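Local coordinates for Poly(A) RNA polymerase GLD2 (Rattus norvegicus, PDB 6LBK), which probably adds AMP units one after another to the 3' ends of selected cytoplasmic mRNAs and single nucleotides to certain microRNAs, at residues V233-Q238 with Q303-R308; R191-L196 with P243-L248; L248-P253 with V307-A312. The protein carries 1 engineered substitution. All coordinates share one frame; numbering follows the deposited sequence.

Contact 1 (V233-Q238 with Q303-R308); sequences VLHYLQ and QMISVR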
loop_
_atom_site.group_PDB
_atom_site.type_symbol
_atom_site.label_atom_id
_atom_site.label_comp_id
_atom_site.label_asym_id
_atom_site.label_seq_id
_atom_site.Cartn_x
_atom_site.Cartn_y
_atom_site.Cartn_z
ATOM N N VAL A 233 -2.508 -4.901 8.055
ATOM C CA VAL A 233 -1.317 -5.032 8.894
ATOM C C VAL A 233 -1.290 -3.930 9.941
ATOM O O VAL A 233 -1.096 -4.199 11.126
ATOM C CB VAL A 233 -0.038 -5.012 8.039
ATOM C CG1 VAL A 233 1.177 -5.159 8.903
ATOM C CG2 VAL A 233 -0.048 -6.087 7.006
ATOM N N LEU A 234 -1.437 -2.660 9.514
ATOM C CA LEU A 234 -1.409 -1.553 10.476
ATOM C C LEU A 234 -2.532 -1.677 11.507
ATOM O O LEU A 234 -2.320 -1.399 12.691
ATOM C CB LEU A 234 -1.478 -0.188 9.769
ATOM C CG LEU A 234 -0.415 0.293 8.758
ATOM C CD1 LEU A 234 -0.683 1.718 8.386
ATOM C CD2 LEU A 234 1.014 0.191 9.301
ATOM N N HIS A 235 -3.725 -2.111 11.090
ATOM C CA HIS A 235 -4.796 -2.371 12.047
ATOM C C HIS A 235 -4.406 -3.474 13.042
ATOM O O HIS A 235 -4.629 -3.339 14.255
ATOM C CB HIS A 235 -6.065 -2.737 11.294
ATOM C CG HIS A 235 -7.154 -3.251 12.170
ATOM N ND1 HIS A 235 -7.941 -2.424 12.935
ATOM C CD2 HIS A 235 -7.545 -4.513 12.453
ATOM C CE1 HIS A 235 -8.792 -3.149 13.634
ATOM N NE2 HIS A 235 -8.568 -4.422 13.364
ATOM N N TYR A 236 -3.841 -4.586 12.546
ATOM C CA TYR A 236 -3.412 -5.662 13.444
ATOM C C TYR A 236 -2.420 -5.134 14.472
ATOM O O TYR A 236 -2.523 -5.444 15.670
ATOM C CB TYR A 236 -2.799 -6.859 12.670
ATOM C CG TYR A 236 -2.173 -7.917 13.617
ATOM C CD1 TYR A 236 -2.964 -8.649 14.526
ATOM C CD2 TYR A 236 -0.795 -8.164 13.612
ATOM C CE1 TYR A 236 -2.371 -9.609 15.425
ATOM C CE2 TYR A 236 -0.216 -9.116 14.495
ATOM C CZ TYR A 236 -1.005 -9.816 15.391
ATOM O OH TYR A 236 -0.407 -10.705 16.215
ATOM N N LEU A 237 -1.456 -4.333 14.020
ATOM C CA LEU A 237 -0.497 -3.727 14.932
ATOM C C LEU A 237 -1.154 -2.717 15.864
ATOM O O LEU A 237 -0.638 -2.484 16.962
ATOM C CB LEU A 237 0.627 -3.058 14.137
ATOM C CG LEU A 237 1.545 -3.918 13.257
ATOM C CD1 LEU A 237 2.555 -3.017 12.483
ATOM C CD2 LEU A 237 2.265 -5.000 14.081
ATOM N N GLN A 238 -2.290 -2.133 15.470
ATOM C CA GLN A 238 -2.917 -1.080 16.264
ATOM C C GLN A 238 -3.778 -1.613 17.395
ATOM O O GLN A 238 -3.981 -0.911 18.390
ATOM C CB GLN A 238 -3.765 -0.184 15.365
ATOM C CG GLN A 238 -3.001 0.941 14.694
ATOM C CD GLN A 238 -3.879 1.720 13.737
ATOM O OE1 GLN A 238 -4.797 1.160 13.134
ATOM N NE2 GLN A 238 -3.623 3.023 13.610
ATOM N N GLN A 303 -17.870 -5.995 10.824
ATOM C CA GLN A 303 -16.989 -4.888 11.170
ATOM C C GLN A 303 -16.147 -4.397 10.000
ATOM O O GLN A 303 -15.923 -5.088 9.003
ATOM C CB GLN A 303 -16.074 -5.221 12.354
ATOM C CG GLN A 303 -16.812 -5.156 13.677
ATOM C CD GLN A 303 -15.876 -5.028 14.845
ATOM O OE1 GLN A 303 -14.792 -5.608 14.846
ATOM N NE2 GLN A 303 -16.294 -4.276 15.863
ATOM N N MET A 304 -15.684 -3.165 10.169
ATOM C CA MET A 304 -14.820 -2.476 9.228
ATOM C C MET A 304 -13.590 -1.999 9.982
ATOM O O MET A 304 -13.645 -1.647 11.167
ATOM C CB MET A 304 -15.505 -1.285 8.545
ATOM C CG MET A 304 -15.538 -0.017 9.374
ATOM S SD MET A 304 -15.950 1.433 8.373
ATOM C CE MET A 304 -15.728 2.715 9.605
ATOM N N ILE A 305 -12.480 -2.026 9.275
ATOM C CA ILE A 305 -11.164 -1.715 9.817
ATOM C C ILE A 305 -10.865 -0.231 9.633
ATOM O O ILE A 305 -10.818 0.267 8.497
ATOM C CB ILE A 305 -10.102 -2.578 9.128
ATOM C CG1 ILE A 305 -10.128 -3.995 9.729
ATOM C CG2 ILE A 305 -8.719 -1.895 9.145
ATOM C CD1 ILE A 305 -9.735 -5.062 8.731
ATOM N N SER A 306 -10.659 0.485 10.741
ATOM C CA SER A 306 -10.424 1.924 10.706
ATOM C C SER A 306 -9.040 2.195 11.299
ATOM O O SER A 306 -8.878 2.211 12.529
ATOM C CB SER A 306 -11.500 2.672 11.451
ATOM O OG SER A 306 -11.121 4.023 11.599
ATOM N N VAL A 307 -8.036 2.347 10.419
ATOM C CA VAL A 307 -6.728 2.821 10.862
ATOM C C VAL A 307 -6.831 4.251 11.396
ATOM O O VAL A 307 -6.063 4.645 12.284
ATOM C CB VAL A 307 -5.690 2.704 9.726
ATOM C CG1 VAL A 307 -4.428 3.501 10.058
ATOM C CG2 VAL A 307 -5.319 1.221 9.450
ATOM N N ARG A 308 -7.754 5.061 10.859
ATOM C CA ARG A 308 -7.913 6.411 11.390
ATOM C C ARG A 308 -8.310 6.369 12.859
ATOM O O ARG A 308 -7.859 7.198 13.659
ATOM C CB ARG A 308 -8.950 7.203 10.583
ATOM C CG ARG A 308 -9.196 8.631 11.103
ATOM C CD ARG A 308 -10.288 9.380 10.330
ATOM N NE ARG A 308 -11.445 9.636 11.187
ATOM C CZ ARG A 308 -11.529 10.629 12.077
ATOM N NH1 ARG A 308 -12.621 10.779 12.815
ATOM N NH2 ARG A 308 -10.517 11.476 12.232
#

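Contact 2 (R191-L196 with P243-L248); sequences RTYAYL and PILPSL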
loop_
_atom_site.group_PDB
_atom_site.type_symbol
_atom_site.label_atom_id
_atom_site.label_comp_id
_atom_site.label_asym_id
_atom_site.label_seq_id
_atom_site.Cartn_x
_atom_site.Cartn_y
_atom_site.Cartn_z
ATOM N N ARG A 191 3.765 6.439 5.222
ATOM C CA ARG A 191 5.203 6.580 5.402
ATOM C C ARG A 191 5.544 6.849 6.863
ATOM O O ARG A 191 6.515 6.293 7.391
ATOM C CB ARG A 191 5.749 7.698 4.497
ATOM C CG ARG A 191 7.212 8.011 4.735
ATOM C CD ARG A 191 7.845 8.806 3.632
ATOM N NE ARG A 191 9.264 9.040 3.900
ATOM C CZ ARG A 191 10.269 8.301 3.427
ATOM N NH1 ARG A 191 11.519 8.606 3.760
ATOM N NH2 ARG A 191 10.032 7.262 2.627
ATOM N N THR A 192 4.725 7.656 7.548
ATOM C CA THR A 192 4.999 7.970 8.948
ATOM C C THR A 192 4.818 6.743 9.830
ATOM O O THR A 192 5.560 6.558 10.799
ATOM C CB THR A 192 4.099 9.125 9.414
ATOM O OG1 THR A 192 4.264 10.232 8.524
ATOM C CG2 THR A 192 4.483 9.574 10.815
ATOM N N TYR A 193 3.861 5.884 9.481
ATOM C CA TYR A 193 3.752 4.595 10.138
ATOM C C TYR A 193 4.932 3.703 9.783
ATOM O O TYR A 193 5.450 2.976 10.643
ATOM C CB TYR A 193 2.466 3.917 9.707
ATOM C CG TYR A 193 1.203 4.399 10.353
ATOM C CD1 TYR A 193 0.972 4.205 11.705
ATOM C CD2 TYR A 193 0.200 4.984 9.589
ATOM C CE1 TYR A 193 -0.205 4.600 12.275
ATOM C CE2 TYR A 193 -0.979 5.382 10.158
ATOM C CZ TYR A 193 -1.176 5.186 11.495
ATOM O OH TYR A 193 -2.355 5.591 12.055
ATOM N N ALA A 194 5.361 3.742 8.507
ATOM C CA ALA A 194 6.393 2.823 8.029
ATOM C C ALA A 194 7.691 2.984 8.810
ATOM O O ALA A 194 8.475 2.040 8.924
ATOM C CB ALA A 194 6.626 3.029 6.530
ATOM N N TYR A 195 7.959 4.175 9.322
ATOM C CA TYR A 195 9.187 4.405 10.065
ATOM C C TYR A 195 8.921 4.701 11.543
ATOM O O TYR A 195 9.851 5.061 12.275
ATOM C CB TYR A 195 9.990 5.524 9.389
ATOM C CG TYR A 195 10.476 5.126 8.007
ATOM C CD1 TYR A 195 11.681 4.442 7.836
ATOM C CD2 TYR A 195 9.704 5.391 6.877
ATOM C CE1 TYR A 195 12.113 4.056 6.565
ATOM C CE2 TYR A 195 10.127 5.016 5.608
ATOM C CZ TYR A 195 11.327 4.353 5.451
ATOM O OH TYR A 195 11.731 3.985 4.180
ATOM N N LEU A 196 7.674 4.519 12.005
ATOM C CA LEU A 196 7.353 4.759 13.411
ATOM C C LEU A 196 7.893 3.631 14.292
ATOM O O LEU A 196 8.153 3.837 15.485
ATOM C CB LEU A 196 5.835 4.920 13.583
ATOM C CG LEU A 196 5.296 5.799 14.728
ATOM C CD1 LEU A 196 5.579 7.272 14.436
ATOM C CD2 LEU A 196 3.801 5.577 14.990
ATOM N N PRO A 243 -0.251 -2.329 22.323
ATOM C CA PRO A 243 -0.229 -2.076 20.875
ATOM C C PRO A 243 1.136 -1.632 20.378
ATOM O O PRO A 243 1.899 -0.971 21.083
ATOM C CB PRO A 243 -1.274 -0.969 20.700
ATOM C CG PRO A 243 -1.273 -0.262 22.015
ATOM C CD PRO A 243 -0.928 -1.251 23.074
ATOM N N ILE A 244 1.429 -2.017 19.135
ATOM C CA ILE A 244 2.662 -1.633 18.451
ATOM C C ILE A 244 2.547 -0.317 17.668
ATOM O O ILE A 244 3.568 0.361 17.456
ATOM C CB ILE A 244 3.089 -2.786 17.511
ATOM C CG1 ILE A 244 3.690 -3.943 18.282
ATOM C CG2 ILE A 244 4.016 -2.335 16.386
ATOM C CD1 ILE A 244 4.040 -5.102 17.387
ATOM N N LEU A 245 1.334 0.109 17.309
ATOM C CA LEU A 245 1.165 1.379 16.605
ATOM C C LEU A 245 -0.031 2.114 17.203
ATOM O O LEU A 245 -1.063 1.492 17.510
ATOM C CB LEU A 245 0.978 1.205 15.081
ATOM C CG LEU A 245 2.219 0.806 14.256
ATOM C CD1 LEU A 245 1.913 0.712 12.760
ATOM C CD2 LEU A 245 3.439 1.729 14.524
ATOM N N PRO A 246 0.083 3.430 17.391
ATOM C CA PRO A 246 -1.060 4.208 17.864
ATOM C C PRO A 246 -1.893 4.631 16.684
ATOM O O PRO A 246 -1.787 4.022 15.612
ATOM C CB PRO A 246 -0.399 5.404 18.543
ATOM C CG PRO A 246 0.802 5.646 17.688
ATOM C CD PRO A 246 1.273 4.280 17.216
ATOM N N SER A 247 -2.734 5.645 16.859
ATOM C CA SER A 247 -3.369 6.316 15.730
ATOM C C SER A 247 -2.642 7.625 15.463
ATOM O O SER A 247 -2.610 8.500 16.333
ATOM C CB SER A 247 -4.849 6.579 15.980
ATOM O OG SER A 247 -5.379 7.365 14.921
ATOM N N LEU A 248 -2.027 7.750 14.279
ATOM C CA LEU A 248 -1.319 8.989 13.960
ATOM C C LEU A 248 -2.286 10.162 13.796
ATOM O O LEU A 248 -1.976 11.284 14.206
ATOM C CB LEU A 248 -0.473 8.816 12.695
ATOM C CG LEU A 248 0.811 7.983 12.741
ATOM C CD1 LEU A 248 1.350 7.778 11.337
ATOM C CD2 LEU A 248 1.860 8.621 13.638
#

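Contact 3 (L248-P253 with V307-A312); sequences LQKIYP and VREAKA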
loop_
_atom_site.group_PDB
_atom_site.type_symbol
_atom_site.label_atom_id
_atom_site.label_comp_id
_atom_site.label_asym_id
_atom_site.label_seq_id
_atom_site.Cartn_x
_atom_site.Cartn_y
_atom_site.Cartn_z
ATOM N N LEU A 248 -2.027 7.750 14.279
ATOM C CA LEU A 248 -1.319 8.989 13.960
ATOM C C LEU A 248 -2.286 10.162 13.796
ATOM O O LEU A 248 -1.976 11.284 14.206
ATOM C CB LEU A 248 -0.473 8.816 12.695
ATOM C CG LEU A 248 0.811 7.983 12.741
ATOM C CD1 LEU A 248 1.350 7.778 11.337
ATOM C CD2 LEU A 248 1.860 8.621 13.638
ATOM N N GLN A 249 -3.461 9.923 13.205
ATOM C CA GLN A 249 -4.394 11.011 12.906
ATOM C C GLN A 249 -5.110 11.521 14.154
ATOM O O GLN A 249 -5.543 12.679 14.192
ATOM C CB GLN A 249 -5.402 10.548 11.861
ATOM C CG GLN A 249 -4.815 10.418 10.486
ATOM C CD GLN A 249 -5.762 9.751 9.528
ATOM O OE1 GLN A 249 -5.928 8.535 9.543
ATOM N NE2 GLN A 249 -6.402 10.549 8.688
ATOM N N LYS A 250 -5.298 10.662 15.152
ATOM C CA LYS A 250 -5.851 11.112 16.422
ATOM C C LYS A 250 -4.827 11.882 17.255
ATOM O O LYS A 250 -5.175 12.895 17.875
ATOM C CB LYS A 250 -6.408 9.921 17.199
ATOM C CG LYS A 250 -7.670 9.333 16.595
ATOM C CD LYS A 250 -8.141 8.147 17.410
ATOM C CE LYS A 250 -9.579 7.782 17.097
ATOM N NZ LYS A 250 -10.001 6.585 17.888
ATOM N N ILE A 251 -3.569 11.424 17.289
ATOM C CA ILE A 251 -2.575 12.038 18.172
ATOM C C ILE A 251 -1.980 13.300 17.546
ATOM O O ILE A 251 -1.674 14.259 18.260
ATOM C CB ILE A 251 -1.475 11.021 18.552
ATOM C CG1 ILE A 251 -2.073 9.831 19.311
ATOM C CG2 ILE A 251 -0.379 11.681 19.382
ATOM C CD1 ILE A 251 -1.094 8.703 19.562
ATOM N N TYR A 252 -1.769 13.320 16.223
ATOM C CA TYR A 252 -1.198 14.477 15.523
ATOM C C TYR A 252 -2.045 14.838 14.301
ATOM O O TYR A 252 -1.571 14.726 13.166
ATOM C CB TYR A 252 0.247 14.222 15.073
ATOM C CG TYR A 252 1.159 13.498 16.046
ATOM C CD1 TYR A 252 1.218 12.109 16.058
ATOM C CD2 TYR A 252 1.990 14.194 16.917
ATOM C CE1 TYR A 252 2.052 11.423 16.930
ATOM C CE2 TYR A 252 2.834 13.510 17.798
ATOM C CZ TYR A 252 2.855 12.123 17.797
ATOM O OH TYR A 252 3.670 11.408 18.650
ATOM N N PRO A 253 -3.292 15.306 14.486
ATOM C CA PRO A 253 -4.108 15.659 13.302
ATOM C C PRO A 253 -3.539 16.833 12.524
ATOM O O PRO A 253 -3.796 16.950 11.322
ATOM C CB PRO A 253 -5.488 16.002 13.899
ATOM C CG PRO A 253 -5.383 15.770 15.392
ATOM C CD PRO A 253 -3.921 15.781 15.737
ATOM N N VAL A 307 -8.036 2.347 10.419
ATOM C CA VAL A 307 -6.728 2.821 10.862
ATOM C C VAL A 307 -6.831 4.251 11.396
ATOM O O VAL A 307 -6.063 4.645 12.284
ATOM C CB VAL A 307 -5.690 2.704 9.726
ATOM C CG1 VAL A 307 -4.428 3.501 10.058
ATOM C CG2 VAL A 307 -5.319 1.221 9.450
ATOM N N ARG A 308 -7.754 5.061 10.859
ATOM C CA ARG A 308 -7.913 6.411 11.390
ATOM C C ARG A 308 -8.310 6.369 12.859
ATOM O O ARG A 308 -7.859 7.198 13.659
ATOM C CB ARG A 308 -8.950 7.203 10.583
ATOM C CG ARG A 308 -9.196 8.631 11.103
ATOM C CD ARG A 308 -10.288 9.380 10.330
ATOM N NE ARG A 308 -11.445 9.636 11.187
ATOM C CZ ARG A 308 -11.529 10.629 12.077
ATOM N NH1 ARG A 308 -12.621 10.779 12.815
ATOM N NH2 ARG A 308 -10.517 11.476 12.232
ATOM N N GLU A 309 -9.138 5.402 13.242
ATOM C CA GLU A 309 -9.559 5.310 14.632
ATOM C C GLU A 309 -8.680 4.379 15.451
ATOM O O GLU A 309 -8.782 4.394 16.680
ATOM C CB GLU A 309 -11.004 4.821 14.693
ATOM C CG GLU A 309 -11.991 5.840 14.214
ATOM C CD GLU A 309 -13.369 5.260 14.071
ATOM O OE1 GLU A 309 -13.988 4.914 15.099
ATOM O OE2 GLU A 309 -13.815 5.105 12.915
ATOM N N ALA A 310 -7.769 3.647 14.795
ATOM C CA ALA A 310 -6.973 2.579 15.408
ATOM C C ALA A 310 -7.889 1.541 16.067
ATOM O O ALA A 310 -7.593 0.991 17.136
ATOM C CB ALA A 310 -5.954 3.136 16.403
ATOM N N LYS A 311 -9.020 1.274 15.407
ATOM C CA LYS A 311 -10.057 0.439 15.997
ATOM C C LYS A 311 -10.733 -0.377 14.906
ATOM O O LYS A 311 -10.668 -0.056 13.703
ATOM C CB LYS A 311 -11.105 1.285 16.737
ATOM C CG LYS A 311 -10.598 1.925 18.024
ATOM C CD LYS A 311 -11.660 2.778 18.715
ATOM C CE LYS A 311 -11.162 3.235 20.077
ATOM N NZ LYS A 311 -12.122 4.111 20.776
ATOM N N ALA A 312 -11.381 -1.444 15.351
ATOM C CA ALA A 312 -12.421 -2.099 14.578
ATOM C C ALA A 312 -13.758 -1.462 14.939
ATOM O O ALA A 312 -14.070 -1.291 16.120
ATOM C CB ALA A 312 -12.429 -3.601 14.849
#

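Contact 1 (V233-Q238 with Q303-R308)
His235 holds its CG anti to the backbone N (chi1 170°), which swings the imidazole out from the helix and over Ile305, whose CB also points toward the helix. Ile305 CG1 then sits over the middle of the ring, 3.9 Å from the centroid of the His235 imidazole and only 12° off the ring normal, a CH-pi contact made squarely over one face. The second branch of the isoleucine takes up the root of the ring, with Ile305 CG2 lying 3.5 Å from His235 CB. The rotation of the imidazole is further fixed at the far tip, where His235 NE2 is hydrogen-bonded to Tyr293 OH.

One turn further on, Gln238 stretches out beyond CG and crosses Val307 at about a right angle. Gln238 NE2 donates to Val307 O over 3.2 Å with an N-H...O angle of 157°, using a lone pair in the carbonyl plane. The same nitrogen binds Pro246 O, so two carbonyls fix the amide, and Gln238 OE1 is turned the other way, 3.4 Å from Val307 CA. The valine methyls run along the amide: Val307 CG1 is 3.7 Å from Gln238 NE2, and Val307 CG2 packs against the helix at 4.1 Å from Leu234 CB. It is a good example of a buried amide that ties irregular chain to a helix while apolar groups close round it.

The contact lays helix 226-239 against strand 303-306 and the turn that leaves it. Tyr294 of helix 283-297 touches both His235 and Ile305, helix 200-213 packs on Val233, and strands 311-314 and 328-329 flank strand 303-306 in its sheet.

Contact 2 (R191-L196 with P243-L248)
Tyr193 and Leu248 come at each other from opposite directions, and the methyl Leu248 CD1 settles over the centre of the phenol ring. It lies 3.3 Å from the centroid of the Tyr193 ring and 4° off its normal, a close CH-pi contact. The ring is brought there by a chi1 of -78°, with CG anti to the carbonyl carbon. Beyond the ring, the hydroxyl serves the same partner: Leu248 N donates to Tyr193 OH at 3.1 Å, nearly straight at 171°. One leucine thus meets the tyrosine twice, by its methyl over the face and by its N-H at the phenol oxygen.

Other groups complete the first shell. Pro246 O lies in the ring plane at its edge, 3.7 Å from Tyr193 CE1, and Leu245 CD1 comes obliquely to within 3.8 Å of Tyr193 CD1. Leu196 CD2 points at the proline ring, 3.6 Å from Pro246 CD, and the leucine slides past Leu248, while Thr192 CG2 packs on Leu248 CD1 at 3.6 Å.

A second shell positions these groups. Ser247 OG is hydrogen-bonded to Arg308 O, and Phe256 lies against both Thr192 and Leu248.

Ser247 is the N-cap of helix 248-251. The example illustrates a helix start where one N-H is taken by a tyrosine hydroxyl and a second, that of Lys250, weakly by the N-cap serine, here where the C-terminal end of helix 182-194, in the palm-domain family region, packs on the loop after helix 226-239.

Contact 3 (L248-P253 with V307-A312)
Lys250 NZ donates to Glu309 O over 2.8 Å, the one hydrogen bond between segments 248-253 and 307-312. The donor stands 16° off the carbonyl plane. It reaches this oxygen because the lysine chain is extended from CG onward, chi2 to chi4 all near 180°, and runs along the turn. On the way Lys250 CG passes 3.6 Å from Arg308 O. Lys250 also touches a crystal neighbour, so its pose may owe something to the lattice.

Nearer the interior, Gln249 crosses the Arg308 side chain at about a right angle. It is the carbonyl branch of the amide that touches: Gln249 OE1 is 3.4 Å from Arg308 CA and 3.5 Å from Arg308 CB. Gln249 NE2 makes a weak hydrogen bond to Pro331 O. Replacing this glutamine by an alanine would probably leave Pro331 O without that weak donor and open a gap beside the CA and CB of Arg308.

The turn itself ends in a G1 beta bulge, where Ala310 and Lys311 both face Ser306 as strand 311-314 begins.

Two other charges lie near the lysine amine. Lys250 NZ is 4.4 Å from Lys311 NZ, while the carboxylate of Glu309 comes no closer than 5.1 Å, from OE1. At this exposed surface, solvent and that carboxylate probably ease the crowding of the two amines. The contact illustrates a general point: a lysine can join two parts of a surface through a backbone carbonyl, without a salt bridge.

The three contacts cluster in one part of the chain, their centres 9 to 11 Å apart. Contacts 1 and 2 interlace along the sequence; both segments of contact 2 come before contact 3 or overlap its start at Leu248, and contacts 1 and 3 share the turn at Val307 and Arg308. Strands 303-306 and 311-314, neighbours in the small mixed sheet, bring contacts 1 and 3 to one sheet, within the PAP-associated region. Contact 2 adds helix 182-194 from the palm side. Together they let the loop 243-248 and helix 248-251 join the palm end to the PAP-associated strands, away from the probable catalytic magnesium ligands Asp109 and Asp111.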